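Factor H binding protein (Treponema denticola, PDB 3R15) probably binds the host complement regulator factor H and is probably made as a lipoprotein with a signal peptide. Local coordinates at residues A[40-44]-A[45-49]. Numbering follows the deposited sequence.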
# COMPACT_ATOMS: atom_id res chain seq x y z
N ARG A 40 5.42 5.57 14.03
CA ARG A 40 6.69 4.87 13.79
C ARG A 40 7.17 4.96 12.34
O ARG A 40 6.41 5.27 11.43
CB ARG A 40 6.56 3.39 14.17
CG ARG A 40 5.59 2.64 13.29
CD ARG A 40 5.53 1.18 13.63
NE ARG A 40 4.37 0.53 13.04
CZ ARG A 40 4.43 -0.54 12.25
NH1 ARG A 40 5.60 -1.08 11.96
NH2 ARG A 40 3.32 -1.07 11.76
N HIS A 41 8.46 4.68 12.17
CA HIS A 41 9.06 4.42 10.87
C HIS A 41 8.90 2.94 10.57
O HIS A 41 8.89 2.11 11.48
CB HIS A 41 10.54 4.78 10.89
CG HIS A 41 10.80 6.23 11.16
ND1 HIS A 41 11.11 7.13 10.17
CD2 HIS A 41 10.78 6.93 12.32
CE1 HIS A 41 11.27 8.33 10.70
NE2 HIS A 41 11.09 8.23 12.01
N ILE A 42 8.77 2.60 9.30
CA ILE A 42 8.64 1.20 8.91
C ILE A 42 9.82 0.83 8.02
O ILE A 42 9.99 1.39 6.93
CB ILE A 42 7.30 0.95 8.18
CG1 ILE A 42 6.13 1.27 9.12
CG2 ILE A 42 7.22 -0.48 7.66
CD1 ILE A 42 4.75 1.08 8.48
N PRO A 43 10.68 -0.07 8.51
CA PRO A 43 11.92 -0.40 7.79
C PRO A 43 11.69 -1.17 6.49
O PRO A 43 10.62 -1.75 6.30
CB PRO A 43 12.71 -1.25 8.80
CG PRO A 43 11.66 -1.82 9.72
CD PRO A 43 10.55 -0.80 9.78
N ALA A 44 12.68 -1.14 5.61
CA ALA A 44 12.56 -1.75 4.27
C ALA A 44 12.08 -3.21 4.26
O ALA A 44 11.23 -3.59 3.44
CB ALA A 44 13.88 -1.59 3.51
N GLY A 45 12.62 -4.04 5.14
CA GLY A 45 12.20 -5.43 5.19
C GLY A 45 10.74 -5.58 5.61
O GLY A 45 10.04 -6.47 5.13
N ALA A 46 10.29 -4.72 6.51
CA ALA A 46 8.91 -4.75 6.94
C ALA A 46 7.99 -4.32 5.79
O ALA A 46 6.88 -4.85 5.65
CB ALA A 46 8.70 -3.88 8.15
N VAL A 47 8.45 -3.37 4.96
CA VAL A 47 7.65 -2.94 3.81
C VAL A 47 7.47 -4.10 2.83
O VAL A 47 6.38 -4.32 2.28
CB VAL A 47 8.30 -1.72 3.08
CG1 VAL A 47 7.57 -1.41 1.76
CG2 VAL A 47 8.33 -0.49 4.01
N ILE A 48 8.55 -4.86 2.62
CA ILE A 48 8.49 -6.03 1.76
C ILE A 48 7.48 -7.05 2.29
O ILE A 48 6.65 -7.56 1.53
CB ILE A 48 9.89 -6.68 1.62
CG1 ILE A 48 10.79 -5.78 0.78
CG2 ILE A 48 9.79 -8.08 0.99
CD1 ILE A 48 12.27 -6.15 0.86
N ASP A 49 7.54 -7.33 3.59
CA ASP A 49 6.58 -8.26 4.20
C ASP A 49 5.15 -7.75 4.03
O ASP A 49 4.22 -8.52 3.74
CB ASP A 49 6.88 -8.44 5.69
CG ASP A 49 8.16 -9.21 5.96
OD1 ASP A 49 8.69 -9.87 5.03
OD2 ASP A 49 8.62 -9.17 7.12
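The start of helix 44-59 is built here, with P43 at its N-cap and the side chain of I42, one residue earlier, folded back against the first turn. P43 O accepts the N-H of V47, the two atoms 3.0 Å apart and the donor nearly in line with the C=O bond. One residue on, A44 O receives I48 N at 3.1 Å, with an N-H...O angle of 160° and the donor tilted somewhat from the carbonyl plane. Proline fits the N-cap because its ring nitrogen, which has no hydrogen to give, lies where the helix asks for no donor; the ring restrains phi, while psi of 160° keeps P43 extended until A44 turns into the helix. CG and CD of the ring lie beside the methyl of A46, with P43 CG 3.9 Å from A46 CB. I42 supplies the hydrophobic part of the contact. Its chi1 of -62° sets CG2 anti to the backbone N, and from there this methyl touches both A46 CB, at 3.7 Å, and V47 CG2, at 3.8 Å. The side chains of I42 and V47 cross at about a right angle, and both are buried, as suits purely hydrocarbon groups. G45, without a side chain, lies on the exposed surface of the turn, and A44 is partly exposed. Around the buried pair, I74 shares a backbone hydrogen bond with I42 and touches V47, while L37, just beyond helix 20-36, packs on I42. The connection from helix 20-36 thus enters helix 44-59 beside the loop that carries I74, which lies between strand 63-67 and helix 80-86.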